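Local coordinates for leucyl aminopeptidase (Trypanosoma brucei brucei, PDB 5NTD), which probably removes N-terminal amino acids, leucine among them, from peptides as a hexameric, two-manganese M17 aminopeptidase that is inhibited by bestatin, at residues H163-K168 against A174-G179; C321-A326 against V333-T338. All blocks are in the same frame, centred on the assembly; numbering follows the deposited sequence.

The two contacts follow one another along the chain, neither nested nor crossed. Interaction 1 comes first. After helix 150-158 the chain runs through 163-168, turns back through five residues and returns as 174-179, so the contact closes a loop before strand 183-188 of the N-terminal sheet. Helix 196-214 then leads toward the catalytic domain and touches segments of both contacts. Interaction 2 closes the short connection between helix 314-328 and strand 334-344, tying that helix to the sheet of the catalytic domain. The centres of the two contacts lie 27 Å apart, and their nearest atoms are about 10 Å apart.

Interaction 1 of 2, residues H163-K168 against A174-G179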
ATOM      1  N   HIS G 163     -26.214   3.148  25.897  1.00 29.43           N
ATOM      2  CA  HIS G 163     -25.201   2.639  26.811  1.00 28.84           C
ATOM      3  C   HIS G 163     -25.054   3.512  28.047  1.00 28.55           C
ATOM      4  O   HIS G 163     -25.184   4.731  27.999  1.00 28.73           O
ATOM      5  CB  HIS G 163     -23.834   2.508  26.127  1.00 27.81           C
ATOM      6  CG  HIS G 163     -23.804   1.469  25.052  1.00 27.47           C
ATOM      7  ND1 HIS G 163     -22.651   0.834  24.658  1.00 26.43           N
ATOM      8  CD2 HIS G 163     -24.806   0.903  24.337  1.00 27.75           C
ATOM      9  CE1 HIS G 163     -22.934  -0.053  23.728  1.00 26.93           C
ATOM     10  NE2 HIS G 163     -24.237  -0.045  23.527  1.00 27.42           N
ATOM     11  N   ASN G 164     -24.779   2.869  29.169  1.00 28.16           N
ATOM     12  CA  ASN G 164     -24.619   3.603  30.438  1.00 27.83           C
ATOM     13  C   ASN G 164     -23.430   4.535  30.370  1.00 28.36           C
ATOM     14  O   ASN G 164     -23.416   5.573  31.027  1.00 29.15           O
ATOM     15  CB  ASN G 164     -24.565   2.675  31.651  1.00 26.86           C
ATOM     16  CG  ASN G 164     -23.312   1.859  31.720  1.00 25.77           C
ATOM     17  OD1 ASN G 164     -22.261   2.356  32.136  1.00 24.35           O
ATOM     18  ND2 ASN G 164     -23.403   0.599  31.276  1.00 24.89           N
ATOM     19  N   PHE G 165     -22.426   4.157  29.589  1.00 28.80           N
ATOM     20  CA  PHE G 165     -21.319   5.073  29.344  1.00 28.74           C
ATOM     21  C   PHE G 165     -21.727   6.119  28.297  1.00 29.88           C
ATOM     22  O   PHE G 165     -22.086   5.790  27.185  1.00 31.73           O
ATOM     23  CB  PHE G 165     -20.041   4.399  28.896  1.00 28.56           C
ATOM     24  CG  PHE G 165     -18.957   5.384  28.652  1.00 29.28           C
ATOM     25  CD1 PHE G 165     -18.179   5.861  29.705  1.00 28.33           C
ATOM     26  CD2 PHE G 165     -18.798   5.958  27.383  1.00 29.59           C
ATOM     27  CE1 PHE G 165     -17.221   6.829  29.498  1.00 27.83           C
ATOM     28  CE2 PHE G 165     -17.838   6.942  27.176  1.00 29.15           C
ATOM     29  CZ  PHE G 165     -17.065   7.383  28.229  1.00 28.82           C
ATOM     30  N   SER G 166     -21.593   7.382  28.656  1.00 30.14           N
ATOM     31  CA  SER G 166     -21.826   8.485  27.725  1.00 29.38           C
ATOM     32  C   SER G 166     -21.068   9.755  28.090  1.00 31.13           C
ATOM     33  O   SER G 166     -20.829  10.046  29.258  1.00 32.39           O
ATOM     34  CB  SER G 166     -23.285   8.822  27.645  1.00 29.35           C
ATOM     35  OG  SER G 166     -23.521   9.809  26.653  1.00 29.99           O
ATOM     36  N   ALA G 167     -20.658  10.465  27.052  1.00 31.43           N
ATOM     37  CA  ALA G 167     -20.026  11.781  27.168  1.00 31.78           C
ATOM     38  C   ALA G 167     -20.858  12.868  26.483  1.00 31.87           C
ATOM     39  O   ALA G 167     -20.418  14.004  26.348  1.00 32.00           O
ATOM     40  CB  ALA G 167     -18.618  11.760  26.594  1.00 32.20           C
ATOM     41  N   LYS G 168     -22.049  12.494  26.045  1.00 30.21           N
ATOM     42  CA  LYS G 168     -22.930  13.434  25.360  1.00 30.35           C
ATOM     43  C   LYS G 168     -23.613  14.417  26.329  1.00 30.32           C
ATOM     44  O   LYS G 168     -23.911  14.071  27.468  1.00 29.37           O
ATOM     45  CB  LYS G 168     -24.029  12.700  24.576  1.00 30.63           C
ATOM     46  CG  LYS G 168     -23.538  11.899  23.360  1.00 30.47           C
ATOM     47  CD  LYS G 168     -24.739  11.246  22.680  1.00 29.87           C
ATOM     48  CE  LYS G 168     -24.365  10.381  21.516  1.00 28.74           C
ATOM     49  NZ  LYS G 168     -23.880  11.203  20.378  1.00 29.65           N
ATOM     50  N   ALA G 174     -21.119  14.539  34.900  1.00 35.19           N
ATOM     51  CA  ALA G 174     -21.804  13.544  35.765  1.00 32.95           C
ATOM     52  C   ALA G 174     -21.091  12.183  35.776  1.00 31.66           C
ATOM     53  O   ALA G 174     -21.720  11.116  35.775  1.00 32.47           O
ATOM     54  CB  ALA G 174     -23.240  13.380  35.317  1.00 33.34           C
ATOM     55  N   ALA G 175     -19.766  12.240  35.767  1.00 29.30           N
ATOM     56  CA  ALA G 175     -18.909  11.038  35.758  1.00 28.53           C
ATOM     57  C   ALA G 175     -19.239  10.041  34.607  1.00 27.88           C
ATOM     58  O   ALA G 175     -19.074   8.834  34.722  1.00 26.21           O
ATOM     59  CB  ALA G 175     -18.983  10.346  37.100  1.00 28.80           C
ATOM     60  N   TYR G 176     -19.676  10.601  33.481  1.00 29.43           N
ATOM     61  CA  TYR G 176     -19.935   9.841  32.228  1.00 29.47           C
ATOM     62  C   TYR G 176     -21.041   8.789  32.416  1.00 31.20           C
ATOM     63  O   TYR G 176     -21.049   7.755  31.770  1.00 31.16           O
ATOM     64  CB  TYR G 176     -18.663   9.207  31.696  1.00 28.28           C
ATOM     65  CG  TYR G 176     -17.655  10.225  31.308  1.00 29.75           C
ATOM     66  CD1 TYR G 176     -16.761  10.768  32.256  1.00 30.07           C
ATOM     67  CD2 TYR G 176     -17.566  10.699  29.981  1.00 28.96           C
ATOM     68  CE1 TYR G 176     -15.835  11.755  31.889  1.00 29.89           C
ATOM     69  CE2 TYR G 176     -16.632  11.672  29.633  1.00 30.16           C
ATOM     70  CZ  TYR G 176     -15.761  12.189  30.588  1.00 28.83           C
ATOM     71  OH  TYR G 176     -14.836  13.153  30.212  1.00 28.21           O
ATOM     72  N   ASN G 177     -21.950   9.077  33.342  1.00 32.68           N
ATOM     73  CA  ASN G 177     -23.201   8.310  33.492  1.00 33.15           C
ATOM     74  C   ASN G 177     -24.209   8.900  32.549  1.00 33.48           C
ATOM     75  O   ASN G 177     -24.537  10.052  32.654  1.00 33.74           O
ATOM     76  CB  ASN G 177     -23.760   8.389  34.914  1.00 32.67           C
ATOM     77  CG  ASN G 177     -22.933   7.615  35.895  1.00 32.84           C
ATOM     78  OD1 ASN G 177     -22.738   6.399  35.746  1.00 33.51           O
ATOM     79  ND2 ASN G 177     -22.406   8.302  36.889  1.00 32.43           N
ATOM     80  N   SER G 178     -24.690   8.099  31.633  1.00 33.21           N
ATOM     81  CA  SER G 178     -25.621   8.589  30.633  1.00 33.77           C
ATOM     82  C   SER G 178     -26.892   9.065  31.300  1.00 34.63           C
ATOM     83  O   SER G 178     -27.406   8.410  32.191  1.00 36.44           O
ATOM     84  CB  SER G 178     -25.973   7.495  29.623  1.00 32.98           C
ATOM     85  OG  SER G 178     -26.933   7.952  28.679  1.00 36.46           O
ATOM     86  N   GLY G 179     -27.431  10.161  30.802  1.00 36.44           N
ATOM     87  CA  GLY G 179     -28.790  10.613  31.176  1.00 38.00           C
ATOM     88  C   GLY G 179     -29.884  10.152  30.216  1.00 40.80           C
ATOM     89  O   GLY G 179     -31.070  10.436  30.412  1.00 43.94           O
TER
HETATM   90  O   HOH W   1     -26.348   6.696  26.488  1.00 29.15           O
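Phe165 and Tyr176 form the closely packed, apolar end of this contact. The two side chains run alongside each other. The ring planes are within 1° of parallel but widely offset, with centroids 5.6 Å apart, so there is little stacking. The closest touch is oblique, Phe165 CE1 to Tyr176 CB at 3.5 Å. With CG anti to the backbone N (chi1 180°), the Phe165 ring reaches back to Tyr176 although its CB points away from 174-179. Ala167 CB meets the edge of the Tyr176 ring, 3.6 Å from Tyr176 CE2. Tyr176 OH is hydrogen-bonded to Glu11 outside the contact.

Behind the rings the two backbones form a single beta bridge between Phe165 and Asn177. Ser178 N donates to Asn164 O at 2.9 Å. Ser166 N donates to Tyr176 O at 3.2 Å; this bond is nearly straight at the hydrogen (168°), but the donor sits above the carbonyl plane. Tyr176 CA also approaches Ser166 O at 3.1 Å in a CA-H...O contact. A type I' turn from Ala174 to Asn177 leads into the second side of the bridge.

The other end is also close but more polar, and it reaches solvent at the partly exposed Ser178. Ser166 and Ser178 meet through their CB atoms. One water donates to His163 O and lies 2.6 Å from Ser178 OG. Ser178 OG also bonds to Lys180 N, and Ser166 OG accepts from Lys168 N in an ST turn.

A second subunit takes a hydrogen bond from Lys168 NZ at its Ser455 O, and its Val358 packs on Tyr176. The loop therefore forms part of a subunit interface. Chemically, two backbone hydrogen bonds set the pairing, aromatic and methyl packing closes one end, and water completes the polar end.

Interaction 2 of 2, residues C321-A326 against V333-T338; sequences CGFLTA and VQLSCT
Phe323 reaches from helix 321-326 to strand 334-338 and meets both Leu335 and Cys337. Its CG stands anti to the backbone N (chi1 180°), which extends the ring from the helix toward the strand. Phe323 CD1 makes the closest touch of the ring, 3.6 Å from Cys337 CB. The same CD1 is 3.9 Å from Leu335 CD1. Both partners approach the ring obliquely. Farther out, Phe323 CE1 lies 3.9 Å from Leu335 CB.

Leu335 comes from the strand and passes alongside Phe323, heading for the helix. Its CG is anti to the carbonyl carbon (chi1 -70°), and the extended second torsion carries CD1 to the helix. There Leu335 CD1 meets the methyl of Ala326, CB to CD1 3.5 Å. Ala326 is one helical turn after Phe323, so the pair presents one face of the helix to the strand.

Cys337 meets the ring mainly through its CB. Its SG, placed opposite the backbone N, makes an oblique sulfur-aromatic contact. The sulfur lies 5.2 Å from the centroid of the Phe323 ring and 37° off the ring normal.

The segment axes approach to 9.3 Å and run roughly antiparallel. This is a helix packed on a beta-sheet, joined to its strand by a short connection. Strand 334-344 pairs with 268-274 and 283-291 in the catalytic domain. Phe238 adds an edge-to-face ring contact to Phe323, while Phe518 of helix 511-519 touches Leu335. Manganese ligands Lys289 and Asp294 belong to strands paired with 334-344, but none of the residues touching here is a metal ligand.

All four touching residues are buried. Their contact is apolar apart from the sulfur, so shape fit and exclusion of water probably hold helix and strand together.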
ATOM      1  N   CYS G 321     -15.719  -9.100  35.419  1.00 30.48           N
ATOM      2  CA  CYS G 321     -17.153  -9.015  35.710  1.00 28.41           C
ATOM      3  C   CYS G 321     -17.755 -10.399  35.983  1.00 28.59           C
ATOM      4  O   CYS G 321     -18.679 -10.533  36.777  1.00 29.95           O
ATOM      5  CB  CYS G 321     -17.885  -8.273  34.627  1.00 28.43           C
ATOM      6  SG  CYS G 321     -17.415  -6.514  34.536  1.00 30.04           S
ATOM      7  N   GLY G 322     -17.258 -11.407  35.310  1.00 26.77           N
ATOM      8  CA  GLY G 322     -17.678 -12.800  35.571  1.00 26.58           C
ATOM      9  C   GLY G 322     -17.316 -13.192  37.000  1.00 26.80           C
ATOM     10  O   GLY G 322     -18.072 -13.836  37.712  1.00 25.38           O
ATOM     11  N   PHE G 323     -16.120 -12.775  37.396  1.00 27.42           N
ATOM     12  CA  PHE G 323     -15.649 -12.905  38.778  1.00 27.74           C
ATOM     13  C   PHE G 323     -16.616 -12.199  39.738  1.00 28.83           C
ATOM     14  O   PHE G 323     -16.998 -12.756  40.761  1.00 28.44           O
ATOM     15  CB  PHE G 323     -14.266 -12.347  38.925  1.00 27.27           C
ATOM     16  CG  PHE G 323     -13.712 -12.436  40.313  1.00 28.20           C
ATOM     17  CD1 PHE G 323     -12.962 -13.524  40.705  1.00 29.39           C
ATOM     18  CD2 PHE G 323     -13.846 -11.379  41.191  1.00 29.41           C
ATOM     19  CE1 PHE G 323     -12.369 -13.572  41.962  1.00 30.33           C
ATOM     20  CE2 PHE G 323     -13.267 -11.416  42.453  1.00 30.34           C
ATOM     21  CZ  PHE G 323     -12.526 -12.513  42.838  1.00 30.48           C
ATOM     22  N   LEU G 324     -16.967 -10.958  39.437  1.00 29.58           N
ATOM     23  CA  LEU G 324     -17.882 -10.178  40.318  1.00 29.32           C
ATOM     24  C   LEU G 324     -19.213 -10.889  40.472  1.00 31.16           C
ATOM     25  O   LEU G 324     -19.752 -10.982  41.577  1.00 32.42           O
ATOM     26  CB  LEU G 324     -18.147  -8.774  39.813  1.00 30.07           C
ATOM     27  CG  LEU G 324     -16.961  -7.809  39.887  1.00 30.36           C
ATOM     28  CD1 LEU G 324     -17.416  -6.438  39.400  1.00 30.11           C
ATOM     29  CD2 LEU G 324     -16.374  -7.720  41.293  1.00 31.63           C
ATOM     30  N   THR G 325     -19.732 -11.424  39.375  1.00 30.21           N
ATOM     31  CA  THR G 325     -20.999 -12.130  39.440  1.00 29.89           C
ATOM     32  C   THR G 325     -20.892 -13.342  40.351  1.00 30.57           C
ATOM     33  O   THR G 325     -21.778 -13.605  41.164  1.00 33.22           O
ATOM     34  CB  THR G 325     -21.459 -12.575  38.067  1.00 29.56           C
ATOM     35  OG1 THR G 325     -21.706 -11.396  37.302  1.00 29.29           O
ATOM     36  CG2 THR G 325     -22.769 -13.380  38.169  1.00 29.79           C
ATOM     37  N   ALA G 326     -19.815 -14.093  40.202  1.00 30.13           N
ATOM     38  CA  ALA G 326     -19.584 -15.275  41.029  1.00 28.98           C
ATOM     39  C   ALA G 326     -19.552 -14.891  42.523  1.00 30.51           C
ATOM     40  O   ALA G 326     -20.068 -15.646  43.363  1.00 29.59           O
ATOM     41  CB  ALA G 326     -18.299 -15.973  40.656  1.00 29.14           C
ATOM     42  N   VAL G 333     -17.568 -21.923  43.266  1.00 31.20           N
ATOM     43  CA  VAL G 333     -16.316 -22.110  42.515  1.00 29.78           C
ATOM     44  C   VAL G 333     -15.238 -21.297  43.144  1.00 28.18           C
ATOM     45  O   VAL G 333     -15.416 -20.127  43.458  1.00 29.85           O
ATOM     46  CB  VAL G 333     -16.439 -21.638  41.046  1.00 29.97           C
ATOM     47  CG1 VAL G 333     -15.231 -22.087  40.265  1.00 30.20           C
ATOM     48  CG2 VAL G 333     -17.663 -22.231  40.388  1.00 30.18           C
ATOM     49  N   GLN G 334     -14.110 -21.920  43.353  1.00 27.73           N
ATOM     50  CA  GLN G 334     -12.977 -21.179  43.855  1.00 30.16           C
ATOM     51  C   GLN G 334     -12.336 -20.509  42.644  1.00 30.40           C
ATOM     52  O   GLN G 334     -11.995 -21.195  41.700  1.00 29.48           O
ATOM     53  CB  GLN G 334     -11.957 -22.085  44.546  1.00 31.25           C
ATOM     54  CG  GLN G 334     -10.802 -21.293  45.140  1.00 33.79           C
ATOM     55  CD  GLN G 334      -9.874 -22.172  45.919  1.00 35.96           C
ATOM     56  OE1 GLN G 334     -10.238 -23.279  46.315  1.00 38.89           O
ATOM     57  NE2 GLN G 334      -8.714 -21.654  46.239  1.00 37.20           N
ATOM     58  N   LEU G 335     -12.128 -19.205  42.740  1.00 29.89           N
ATOM     59  CA  LEU G 335     -11.647 -18.410  41.611  1.00 31.36           C
ATOM     60  C   LEU G 335     -10.445 -17.582  41.916  1.00 30.19           C
ATOM     61  O   LEU G 335     -10.385 -16.925  42.953  1.00 32.94           O
ATOM     62  CB  LEU G 335     -12.728 -17.416  41.139  1.00 31.86           C
ATOM     63  CG  LEU G 335     -13.955 -17.990  40.440  1.00 32.56           C
ATOM     64  CD1 LEU G 335     -14.942 -16.870  40.184  1.00 32.93           C
ATOM     65  CD2 LEU G 335     -13.557 -18.656  39.134  1.00 34.10           C
ATOM     66  N   SER G 336      -9.514 -17.577  40.978  1.00 28.79           N
ATOM     67  CA  SER G 336      -8.547 -16.448  40.842  1.00 27.94           C
ATOM     68  C   SER G 336      -8.905 -15.725  39.552  1.00 26.96           C
ATOM     69  O   SER G 336      -9.427 -16.318  38.615  1.00 26.22           O
ATOM     70  CB  SER G 336      -7.102 -16.902  40.806  1.00 27.73           C
ATOM     71  OG  SER G 336      -6.858 -17.720  39.673  1.00 28.96           O
ATOM     72  N   CYS G 337      -8.675 -14.441  39.557  1.00 27.23           N
ATOM     73  CA  CYS G 337      -8.909 -13.594  38.386  1.00 27.24           C
ATOM     74  C   CYS G 337      -7.741 -12.644  38.232  1.00 26.66           C
ATOM     75  O   CYS G 337      -7.537 -11.733  39.020  1.00 25.30           O
ATOM     76  CB  CYS G 337     -10.191 -12.794  38.521  1.00 28.01           C
ATOM     77  SG  CYS G 337     -10.483 -11.678  37.116  1.00 29.33           S
ATOM     78  N   THR G 338      -6.939 -12.932  37.225  1.00 27.47           N
ATOM     79  CA  THR G 338      -5.692 -12.188  36.986  1.00 27.80           C
ATOM     80  C   THR G 338      -5.897 -11.263  35.778  1.00 28.34           C
ATOM     81  O   THR G 338      -6.140 -11.706  34.661  1.00 28.72           O
ATOM     82  CB  THR G 338      -4.498 -13.135  36.808  1.00 27.44           C
ATOM     83  OG1 THR G 338      -4.261 -13.832  38.044  1.00 27.08           O
ATOM     84  CG2 THR G 338      -3.237 -12.368  36.425  1.00 27.25           C
TER